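Local structure of Cas13d (6IV9) at residues 892-897 and 906-911; 743-748 and 851-856; 73-78 and 429-434. The protein binds CRISPR RNA and, through two HEPN domains, directs maturation of that RNA and cleavage of target RNA. The protein carries 2 engineered substitutions. All blocks are in the same frame, centred on the assembly; numbering follows the deposited sequence.

Overall arrangement
Contacts 1 and 2 form one continuous patch in the helical core of the C-terminal part of the chain, their centres 10 Å apart. The join is direct: Tyr745 OH of contact 2 lies 2.6 Å from Leu907 O of contact 1, a probable hydrogen bond, while Ala748 packs on both Leu907 and Phe897. Contact 3 stands apart, its centre about 36 Å from that of contact 1 and 37 Å from that of contact 2, with nearest atoms no closer than about 21 Å. The RNA of chain B ties all three together: A26 meets contact 1, A27 contact 2, and A29, C30 and U31 contact 3, with C1 also touching contact 1.

Contact 1. Residues 892-897 and 906-911; sequences ALNSPF and NLSIEQ. With nucleotides of chain B.
Asn894, in the turn that leads out of helix 887-893, reaches across to Leu907 and Ser908 of helix 901-908, so that within the all-helical C-terminal region the turn is tied to this helix by one side-chain amide. Asn894 ND2 spends itself on two oxygens. It gives a nearly straight bond to Ser908 OG, 2.9 Å away at 166°, with the hydroxyl lying in the amide plane, and a weak, bent one of 2.9 Å from the same ND2 to Leu907 O. Asn894 CG, anti to the carbonyl carbon (chi1 -78°), lies beside the backbone N, a placement from which ND2 can meet both oxygens. The other end of the amide is occupied too: Asn894 OD1 is bonded to Tyr822 OH, which fixes which way round the group sits. Ser908 OG also bonds Phe904 O of its own helix.

Beside the polar pair the contact turns greasy. Phe897 CD2 meets Leu907 CD1 at 4.3 Å, the methyl standing obliquely to the ring, and both side chains also rest on Ala748 of helix 713-760. At the start of the 3-10 segment Ser895 OG bonds Ala892 O at 2.7 Å in the carbonyl plane, and the same carbonyl takes Ser895 N.

One residue before Leu907, Asn906 looks to the RNA. Its ND2 bonds A26 N3 of chain B at 3.0 Å and, at 2.9 Å from the same ND2, A26 O2', so this residue of helix 901-908 binds A26 through base and ribose together. Farther along, Gln911 O comes within 3.4 Å of C5 of C1 of chain B. The whole is a side-chain amide bridging a turn and a neighbouring helix, probably within a HEPN domain.

Contact 2. Residues 743-748 and 851-856; sequences ARYVIA and IYHYVM. With nucleotides of chain B.
Over one face of the Tyr745 ring lies Tyr852, near parallel at 16° but slid so far aside, with centroids 5.2 Å apart, that the rings barely overlap; the touch is Tyr745 CD1 against Tyr852 CE2 at 3.9 Å. His853 comes to Tyr745 from the opposite direction and meets the phenol with its own edge: Tyr745 OH sits in the imidazole plane. One face of that imidazole carries Tyr852 CD2, 3.7 Å above its centre. The two neighbours on helix 848-861 converge on one tyrosine because their first torsions differ: Tyr852 has CG trans to its backbone N (chi1 177°), while in His853 CG swings round beside N.

His853 NE2 bonds Tyr745 OH at 2.7 Å, at an angle of 152°. Tyr852 OH stands off the same face of Tyr745 as its ring, past the rim, 3.8 Å from Tyr745 CD1, and is held by Asn742 OD1, one turn earlier on helix 713-760.

Away from this aromatic cluster, Arg744 turns toward the RNA, with A27 N3 of chain B 3.3 Å above one face of its guanidinium. Phe913 also holds Arg744, through a bond from NH1 to its backbone O and a cation-pi contact.

Because Leu907 O can only accept, the Tyr745 hydroxyl probably donates to it while accepting from His853 NE2, an arrangement consistent with a proton on NE2 and likely to polarise the buried hydroxyl.

Contact 3. Residues 73-78 and 429-434; sequences TSFGKG and KLRFSM. With nucleotides of chain B.
Strand 69-75 ends at Phe75, and the chain then curls through Gly76 and Gly78, the latter at a positive phi that favours glycine, so that the carbonyls of both glycines face Arg431 near the end of helix 420-432. With CG set opposite the carbonyl carbon (chi1 -75°) and the chain extended from CG to NE, Arg431 lays its guanidinium along the turn. NH1 of Arg431 bonds Gly76 O at 2.9 Å, tilted from the carbonyl plane, and NH2 adds a weaker bond to the same oxygen. Phe75 CB lies under the flat group, 3.7 Å from Arg431 CZ and over the middle of one face.

NH2 and NE also serve the RNA. Arg431 NH2 bonds N3 of C30 of chain B at 3.2 Å and 158°, and Arg431 NE makes a weak, bent bond of 2.7 Å to O2 of the same base. The third position of the cytosine edge is read by backbone, since C30 N4 gives an almost straight bond of 3.2 Å to Gly78 O. The antiparallel sheet 60-96 and a helix from far along the sequence thus form a base pocket, in which the Watson-Crick edge of C30 is matched atom by atom to one arginine and one carbonyl.

The C30 base is laid nearly parallel over one face of Phe75, with O2 above the ring centre and C30 C2 3.2 Å from Phe75 CE1, while C2 of A29 of chain B approaches Phe75 CE1 obliquely at 3.6 Å. An alanine in place of Arg431 would remove both bonds to N3 and O2, and C30 is likely to keep, of the edge bonds described here, just the one from N4 to Gly78 O, with Gly76 O losing its two arginine donors and the base freer to shift over Phe75. Farther down the arginine, CG packs against O4' of U31 of chain B at 3.3 Å.

Contact 1. Residues 892-897 and 906-911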
# COMPACT_ATOMS: atom_id res chain seq x y z
N ALA A 892 -4.74 -16.99 22.16
CA ALA A 892 -3.60 -17.04 23.09
C ALA A 892 -2.41 -16.30 22.48
O ALA A 892 -1.80 -15.50 23.14
CB ALA A 892 -3.26 -18.47 23.36
N LEU A 893 -2.13 -16.58 21.21
CA LEU A 893 -0.99 -15.95 20.51
C LEU A 893 -1.18 -14.43 20.41
O LEU A 893 -0.21 -13.73 20.47
CB LEU A 893 -0.83 -16.60 19.14
CG LEU A 893 -0.25 -18.00 19.18
CD1 LEU A 893 -0.30 -18.64 17.81
CD2 LEU A 893 1.17 -17.99 19.72
N ASN A 894 -2.42 -13.98 20.26
CA ASN A 894 -2.78 -12.55 20.08
C ASN A 894 -2.97 -11.85 21.43
O ASN A 894 -3.17 -10.67 21.43
CB ASN A 894 -4.07 -12.42 19.28
CG ASN A 894 -3.87 -12.62 17.80
OD1 ASN A 894 -2.77 -12.57 17.31
ND2 ASN A 894 -4.96 -12.81 17.09
N SER A 895 -2.77 -12.56 22.54
CA SER A 895 -3.02 -12.02 23.90
C SER A 895 -2.18 -10.76 24.18
O SER A 895 -2.66 -9.89 24.84
CB SER A 895 -2.91 -13.06 24.98
OG SER A 895 -1.62 -13.59 25.05
N PRO A 896 -0.96 -10.62 23.64
CA PRO A 896 -0.19 -9.40 23.83
C PRO A 896 -0.89 -8.14 23.28
O PRO A 896 -0.59 -7.09 23.72
CB PRO A 896 1.09 -9.68 23.04
CG PRO A 896 1.22 -11.16 23.06
CD PRO A 896 -0.20 -11.65 22.98
N PHE A 897 -1.77 -8.32 22.30
CA PHE A 897 -2.51 -7.24 21.61
C PHE A 897 -3.84 -6.98 22.30
O PHE A 897 -4.53 -6.09 21.91
CB PHE A 897 -2.77 -7.62 20.16
CG PHE A 897 -1.56 -8.15 19.44
CD1 PHE A 897 -0.31 -7.59 19.65
CD2 PHE A 897 -1.66 -9.22 18.57
CE1 PHE A 897 0.80 -8.07 19.00
CE2 PHE A 897 -0.54 -9.71 17.92
CZ PHE A 897 0.68 -9.13 18.14
N ASN A 906 -10.36 -8.18 16.08
CA ASN A 906 -10.28 -8.24 14.60
C ASN A 906 -9.22 -9.25 14.17
O ASN A 906 -9.44 -9.91 13.19
CB ASN A 906 -10.06 -6.87 13.97
CG ASN A 906 -11.24 -5.93 14.11
OD1 ASN A 906 -12.29 -6.32 14.59
ND2 ASN A 906 -11.06 -4.70 13.69
N LEU A 907 -8.12 -9.33 14.90
CA LEU A 907 -7.00 -10.23 14.54
C LEU A 907 -7.23 -11.66 15.05
O LEU A 907 -6.49 -12.51 14.62
CB LEU A 907 -5.71 -9.65 15.13
CG LEU A 907 -5.21 -8.34 14.54
CD1 LEU A 907 -3.83 -7.99 15.04
CD2 LEU A 907 -5.23 -8.37 13.03
N SER A 908 -8.19 -11.86 15.94
CA SER A 908 -8.42 -13.20 16.56
C SER A 908 -9.66 -13.90 16.02
O SER A 908 -9.70 -15.11 16.10
CB SER A 908 -8.54 -13.07 18.05
OG SER A 908 -7.38 -12.54 18.63
N ILE A 909 -10.63 -13.17 15.51
CA ILE A 909 -11.90 -13.77 15.03
C ILE A 909 -11.99 -13.63 13.52
O ILE A 909 -12.14 -12.54 13.04
CB ILE A 909 -13.06 -13.09 15.77
CG1 ILE A 909 -12.84 -13.20 17.27
CG2 ILE A 909 -14.39 -13.66 15.34
CD1 ILE A 909 -13.70 -12.31 18.08
N GLU A 910 -12.07 -14.76 12.83
CA GLU A 910 -12.00 -14.78 11.35
C GLU A 910 -13.10 -13.90 10.75
O GLU A 910 -12.81 -13.20 9.81
CB GLU A 910 -12.10 -16.23 10.89
CG GLU A 910 -12.19 -16.43 9.40
CD GLU A 910 -11.99 -17.88 8.98
OE1 GLU A 910 -11.89 -18.76 9.85
OE2 GLU A 910 -11.94 -18.12 7.79
N GLN A 911 -14.30 -13.92 11.32
CA GLN A 911 -15.45 -13.14 10.80
C GLN A 911 -15.21 -11.63 10.88
O GLN A 911 -15.82 -10.94 10.12
CB GLN A 911 -16.76 -13.58 11.44
CG GLN A 911 -16.95 -15.09 11.43
CD GLN A 911 -16.53 -15.70 12.74
OE1 GLN A 911 -15.42 -16.16 12.92
NE2 GLN A 911 -17.46 -15.71 13.69
P A B 26 -6.67 2.40 16.56
OP1 A B 26 -5.49 1.89 17.29
OP2 A B 26 -6.60 3.43 15.51
O5' A B 26 -7.35 1.16 15.83
C5' A B 26 -7.37 -0.14 16.39
C4' A B 26 -8.05 -1.10 15.44
O4' A B 26 -9.42 -0.66 15.29
C3' A B 26 -7.58 -1.16 13.99
O3' A B 26 -6.48 -2.09 13.80
C2' A B 26 -8.83 -1.64 13.23
O2' A B 26 -8.78 -3.04 12.86
C1' A B 26 -9.98 -1.37 14.22
N9 A B 26 -11.05 -0.55 13.64
C8 A B 26 -11.01 0.79 13.35
N7 A B 26 -12.06 1.21 12.70
C5 A B 26 -12.87 0.09 12.60
C6 A B 26 -14.11 -0.13 12.00
N6 A B 26 -14.85 0.84 11.45
N1 A B 26 -14.60 -1.39 12.00
C2 A B 26 -13.88 -2.35 12.60
N3 A B 26 -12.67 -2.27 13.14
C4 A B 26 -12.25 -1.01 13.18
P C B 1 -19.29 -11.45 17.73
OP1 C B 1 -18.14 -10.67 18.26
OP2 C B 1 -19.12 -12.91 17.48
O5' C B 1 -19.75 -10.84 16.33
C5' C B 1 -20.94 -10.03 16.14
C4' C B 1 -20.70 -9.23 14.87
O4' C B 1 -20.27 -10.09 13.82
C3' C B 1 -21.77 -8.32 14.29
O3' C B 1 -21.40 -6.94 14.44
C2' C B 1 -21.77 -8.66 12.79
O2' C B 1 -21.54 -7.61 11.90
C1' C B 1 -20.46 -9.41 12.62
N1 C B 1 -20.37 -10.38 11.53
C2 C B 1 -21.33 -11.40 11.40
O2 C B 1 -22.30 -11.41 12.17
N3 C B 1 -21.18 -12.32 10.42
C4 C B 1 -20.13 -12.26 9.60
N4 C B 1 -20.03 -13.17 8.64
C5 C B 1 -19.14 -11.25 9.72
C6 C B 1 -19.29 -10.35 10.70

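Contact 2. Residues 743-748 and 851-856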
# COMPACT_ATOMS: atom_id res chain seq x y z
N ALA A 743 0.69 -8.51 7.16
CA ALA A 743 0.84 -7.07 7.39
C ALA A 743 -0.00 -6.63 8.60
O ALA A 743 0.44 -5.78 9.33
CB ALA A 743 0.46 -6.32 6.15
N ARG A 744 -1.18 -7.22 8.79
CA ARG A 744 -2.06 -6.83 9.92
C ARG A 744 -1.35 -7.13 11.24
O ARG A 744 -1.53 -6.39 12.17
CB ARG A 744 -3.39 -7.58 9.84
CG ARG A 744 -4.22 -7.23 8.62
CD ARG A 744 -4.81 -5.86 8.79
NE ARG A 744 -5.87 -5.87 9.77
CZ ARG A 744 -7.03 -6.46 9.60
NH1 ARG A 744 -7.38 -6.91 8.42
NH2 ARG A 744 -7.86 -6.58 10.61
N TYR A 745 -0.67 -8.26 11.30
CA TYR A 745 0.10 -8.72 12.48
C TYR A 745 1.33 -7.84 12.70
O TYR A 745 1.69 -7.57 13.82
CB TYR A 745 0.27 -10.24 12.45
CG TYR A 745 -1.06 -10.91 12.48
CD1 TYR A 745 -1.75 -11.16 11.31
CD2 TYR A 745 -1.68 -11.21 13.67
CE1 TYR A 745 -3.01 -11.72 11.33
CE2 TYR A 745 -2.94 -11.77 13.71
CZ TYR A 745 -3.61 -12.02 12.53
OH TYR A 745 -4.86 -12.55 12.55
N VAL A 746 1.94 -7.41 11.61
CA VAL A 746 3.12 -6.51 11.68
C VAL A 746 2.67 -5.20 12.34
O VAL A 746 3.36 -4.72 13.17
CB VAL A 746 3.72 -6.26 10.30
CG1 VAL A 746 4.79 -5.19 10.39
CG2 VAL A 746 4.27 -7.54 9.70
N ILE A 747 1.50 -4.70 11.96
CA ILE A 747 0.97 -3.45 12.59
C ILE A 747 0.77 -3.72 14.08
O ILE A 747 1.13 -2.90 14.88
CB ILE A 747 -0.34 -3.03 11.92
CG1 ILE A 747 -0.13 -2.58 10.47
CG2 ILE A 747 -1.06 -1.99 12.74
CD1 ILE A 747 -1.40 -2.39 9.71
N ALA A 748 0.25 -4.90 14.41
CA ALA A 748 0.00 -5.21 15.83
C ALA A 748 1.32 -5.19 16.62
O ALA A 748 1.33 -4.63 17.71
CB ALA A 748 -0.68 -6.54 15.92
N ILE A 851 -5.70 -20.17 6.32
CA ILE A 851 -4.41 -20.70 5.80
C ILE A 851 -3.27 -20.11 6.63
O ILE A 851 -2.44 -20.83 7.07
CB ILE A 851 -4.22 -20.36 4.32
CG1 ILE A 851 -5.28 -21.01 3.45
CG2 ILE A 851 -2.82 -20.69 3.88
CD1 ILE A 851 -5.27 -20.53 2.03
N TYR A 852 -3.31 -18.81 6.83
CA TYR A 852 -2.20 -18.13 7.53
C TYR A 852 -2.04 -18.68 8.95
O TYR A 852 -0.96 -19.00 9.34
CB TYR A 852 -2.55 -16.64 7.62
CG TYR A 852 -1.56 -15.81 8.38
CD1 TYR A 852 -0.49 -15.23 7.75
CD2 TYR A 852 -1.71 -15.58 9.73
CE1 TYR A 852 0.43 -14.46 8.43
CE2 TYR A 852 -0.80 -14.82 10.43
CZ TYR A 852 0.28 -14.26 9.78
OH TYR A 852 1.15 -13.50 10.48
N HIS A 853 -3.14 -18.78 9.68
CA HIS A 853 -3.08 -19.27 11.07
C HIS A 853 -2.65 -20.75 11.13
O HIS A 853 -1.93 -21.11 12.03
CB HIS A 853 -4.33 -18.86 11.84
CG HIS A 853 -4.29 -17.41 12.18
ND1 HIS A 853 -3.37 -16.89 13.02
CD2 HIS A 853 -5.01 -16.37 11.73
CE1 HIS A 853 -3.54 -15.60 13.11
NE2 HIS A 853 -4.53 -15.27 12.32
N TYR A 854 -3.12 -21.57 10.19
CA TYR A 854 -2.68 -22.98 10.26
C TYR A 854 -1.16 -23.06 10.05
O TYR A 854 -0.49 -23.67 10.82
CB TYR A 854 -3.41 -23.84 9.22
CG TYR A 854 -2.87 -25.24 9.23
CD1 TYR A 854 -3.25 -26.13 10.21
CD2 TYR A 854 -1.92 -25.65 8.32
CE1 TYR A 854 -2.73 -27.40 10.26
CE2 TYR A 854 -1.37 -26.91 8.36
CZ TYR A 854 -1.78 -27.80 9.33
OH TYR A 854 -1.26 -29.04 9.39
N VAL A 855 -0.65 -22.40 9.03
CA VAL A 855 0.81 -22.43 8.75
C VAL A 855 1.54 -21.81 9.94
O VAL A 855 2.52 -22.36 10.37
CB VAL A 855 1.14 -21.70 7.44
CG1 VAL A 855 2.63 -21.61 7.21
CG2 VAL A 855 0.45 -22.33 6.25
N MET A 856 1.03 -20.71 10.47
CA MET A 856 1.71 -20.05 11.60
C MET A 856 1.77 -21.00 12.80
O MET A 856 2.80 -21.09 13.39
CB MET A 856 0.94 -18.79 12.02
CG MET A 856 1.55 -18.10 13.21
SD MET A 856 3.16 -17.37 12.93
CE MET A 856 2.68 -15.90 12.02
P A B 27 -5.02 -1.61 13.40
OP1 A B 27 -4.12 -2.79 13.64
OP2 A B 27 -4.68 -0.37 14.08
O5' A B 27 -5.11 -1.13 11.91
C5' A B 27 -5.33 -2.14 10.90
C4' A B 27 -5.36 -1.50 9.56
O4' A B 27 -5.53 -2.50 8.56
C3' A B 27 -6.53 -0.55 9.35
O3' A B 27 -6.09 0.80 9.36
C2' A B 27 -7.05 -0.89 7.93
O2' A B 27 -7.15 0.26 7.11
C1' A B 27 -5.98 -1.87 7.42
N9 A B 27 -6.49 -2.87 6.50
C8 A B 27 -5.96 -3.11 5.26
N7 A B 27 -6.64 -3.98 4.56
C5 A B 27 -7.68 -4.36 5.40
C6 A B 27 -8.73 -5.28 5.26
N6 A B 27 -8.93 -6.00 4.15
N1 A B 27 -9.61 -5.39 6.28
C2 A B 27 -9.40 -4.67 7.39
N3 A B 27 -8.42 -3.82 7.66
C4 A B 27 -7.59 -3.69 6.61

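Contact 3. Residues 73-78 and 429-434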
# COMPACT_ATOMS: atom_id res chain seq x y z
N THR A 73 -16.82 22.65 11.99
CA THR A 73 -16.31 22.89 10.63
C THR A 73 -17.19 22.15 9.63
O THR A 73 -17.84 21.21 9.99
CB THR A 73 -14.85 22.43 10.45
OG1 THR A 73 -14.81 21.02 10.56
CG2 THR A 73 -13.89 23.07 11.42
N SER A 74 -17.19 22.64 8.40
CA SER A 74 -17.93 22.01 7.29
C SER A 74 -16.93 21.63 6.21
O SER A 74 -15.79 22.02 6.28
CB SER A 74 -19.04 22.88 6.76
OG SER A 74 -18.54 23.99 6.07
N PHE A 75 -17.37 20.84 5.25
CA PHE A 75 -16.43 20.42 4.21
C PHE A 75 -16.24 21.49 3.15
O PHE A 75 -17.19 21.96 2.57
CB PHE A 75 -16.93 19.16 3.51
CG PHE A 75 -17.01 17.95 4.40
CD1 PHE A 75 -15.91 17.16 4.62
CD2 PHE A 75 -18.20 17.60 4.99
CE1 PHE A 75 -15.99 16.05 5.43
CE2 PHE A 75 -18.29 16.48 5.79
CZ PHE A 75 -17.18 15.71 6.02
N GLY A 76 -14.99 21.81 2.92
CA GLY A 76 -14.56 22.64 1.79
C GLY A 76 -14.16 21.72 0.65
O GLY A 76 -14.58 20.57 0.64
N LYS A 77 -13.37 22.21 -0.29
CA LYS A 77 -12.90 21.36 -1.40
C LYS A 77 -11.94 20.31 -0.84
O LYS A 77 -11.12 20.66 -0.01
CB LYS A 77 -12.19 22.20 -2.47
CG LYS A 77 -12.09 21.53 -3.83
CD LYS A 77 -11.06 22.14 -4.77
CE LYS A 77 -10.82 21.29 -6.00
NZ LYS A 77 -10.50 19.88 -5.67
N GLY A 78 -12.08 19.07 -1.27
CA GLY A 78 -11.17 18.01 -0.83
C GLY A 78 -11.16 17.88 0.68
O GLY A 78 -12.20 17.66 1.25
N LYS A 429 -23.51 16.54 -4.81
CA LYS A 429 -24.48 15.43 -4.89
C LYS A 429 -23.87 14.16 -4.30
O LYS A 429 -24.58 13.46 -3.64
CB LYS A 429 -24.89 15.15 -6.34
CG LYS A 429 -25.81 16.18 -6.96
CD LYS A 429 -26.11 15.86 -8.39
CE LYS A 429 -26.93 16.93 -9.07
NZ LYS A 429 -26.10 17.73 -9.99
N LEU A 430 -22.61 13.88 -4.61
CA LEU A 430 -21.94 12.67 -4.08
C LEU A 430 -21.83 12.76 -2.56
O LEU A 430 -22.07 11.79 -1.90
CB LEU A 430 -20.57 12.55 -4.75
CG LEU A 430 -20.64 12.26 -6.25
CD1 LEU A 430 -19.29 12.39 -6.91
CD2 LEU A 430 -21.26 10.91 -6.51
N ARG A 431 -21.49 13.93 -2.04
CA ARG A 431 -21.39 14.10 -0.57
C ARG A 431 -22.77 13.87 0.07
O ARG A 431 -22.83 13.29 1.12
CB ARG A 431 -20.81 15.47 -0.22
CG ARG A 431 -19.31 15.56 -0.44
CD ARG A 431 -18.67 16.83 0.08
NE ARG A 431 -17.25 16.66 0.30
CZ ARG A 431 -16.34 17.62 0.20
NH1 ARG A 431 -16.63 18.79 -0.32
NH2 ARG A 431 -15.12 17.40 0.62
N PHE A 432 -23.82 14.37 -0.57
CA PHE A 432 -25.22 14.24 -0.09
C PHE A 432 -25.72 12.80 -0.17
O PHE A 432 -26.61 12.46 0.56
CB PHE A 432 -26.15 15.18 -0.86
CG PHE A 432 -26.01 16.62 -0.47
CD1 PHE A 432 -25.15 17.00 0.55
CD2 PHE A 432 -26.76 17.59 -1.10
CE1 PHE A 432 -25.04 18.32 0.91
CE2 PHE A 432 -26.64 18.92 -0.72
CZ PHE A 432 -25.78 19.28 0.27
N SER A 433 -25.15 12.00 -1.06
CA SER A 433 -25.65 10.62 -1.25
C SER A 433 -25.52 9.80 0.04
O SER A 433 -24.55 9.96 0.74
CB SER A 433 -25.00 9.95 -2.42
OG SER A 433 -23.65 9.70 -2.17
N MET A 434 -26.51 8.98 0.34
CA MET A 434 -26.50 8.22 1.60
C MET A 434 -26.21 6.74 1.38
O MET A 434 -26.01 6.05 2.34
CB MET A 434 -27.84 8.36 2.32
CG MET A 434 -28.10 9.75 2.78
SD MET A 434 -26.98 10.15 4.10
CE MET A 434 -27.58 9.06 5.38
P C B 30 -15.79 7.77 5.46
OP1 C B 30 -16.65 6.69 5.08
OP2 C B 30 -14.41 7.88 4.95
O5' C B 30 -16.41 9.17 5.03
C5' C B 30 -17.81 9.43 5.19
C4' C B 30 -18.20 10.62 4.35
O4' C B 30 -17.52 11.82 4.81
C3' C B 30 -17.90 10.61 2.87
O3' C B 30 -18.78 9.75 2.18
C2' C B 30 -18.12 12.08 2.53
O2' C B 30 -19.50 12.41 2.38
C1' C B 30 -17.52 12.76 3.76
N1 C B 30 -16.15 13.24 3.56
C2 C B 30 -16.03 14.37 2.75
O2 C B 30 -17.06 14.87 2.29
N3 C B 30 -14.80 14.87 2.50
C4 C B 30 -13.73 14.34 3.10
N4 C B 30 -12.57 14.94 2.91
C5 C B 30 -13.83 13.21 3.97
C6 C B 30 -15.07 12.75 4.22
P U B 31 -18.09 9.01 0.87
OP1 U B 31 -19.26 8.30 0.36
OP2 U B 31 -16.76 8.43 1.16
O5' U B 31 -17.68 10.11 -0.19
C5' U B 31 -18.72 10.91 -0.80
C4' U B 31 -18.06 11.96 -1.64
O4' U B 31 -17.36 12.88 -0.78
C3' U B 31 -16.96 11.53 -2.61
O3' U B 31 -17.50 10.89 -3.78
C2' U B 31 -16.27 12.85 -2.90
O2' U B 31 -17.02 13.64 -3.79
C1' U B 31 -16.30 13.49 -1.51
N1 U B 31 -15.06 13.19 -0.82
C2 U B 31 -13.98 13.97 -1.11
O2 U B 31 -14.03 14.87 -1.94
N3 U B 31 -12.85 13.65 -0.43
C4 U B 31 -12.69 12.64 0.50
O4 U B 31 -11.59 12.44 1.00
C5 U B 31 -13.86 11.87 0.74
C6 U B 31 -14.98 12.16 0.08
P A B 29 -11.12 6.71 9.25
OP1 A B 29 -10.16 7.12 8.28
OP2 A B 29 -11.00 7.07 10.68
O5' A B 29 -12.50 7.24 8.66
C5' A B 29 -13.73 6.89 9.30
C4' A B 29 -14.67 8.06 9.20
O4' A B 29 -14.06 9.17 9.90
C3' A B 29 -14.89 8.59 7.79
O3' A B 29 -15.78 7.76 7.04
C2' A B 29 -15.40 10.00 8.11
O2' A B 29 -16.76 9.97 8.53
C1' A B 29 -14.48 10.38 9.29
N9 A B 29 -13.31 11.06 8.84
C8 A B 29 -12.06 10.55 8.57
N7 A B 29 -11.26 11.42 8.01
C5 A B 29 -12.03 12.56 7.89
C6 A B 29 -11.78 13.82 7.33
N6 A B 29 -10.60 14.17 6.81
N1 A B 29 -12.78 14.73 7.35
C2 A B 29 -13.95 14.39 7.89
N3 A B 29 -14.31 13.23 8.42
C4 A B 29 -13.31 12.34 8.36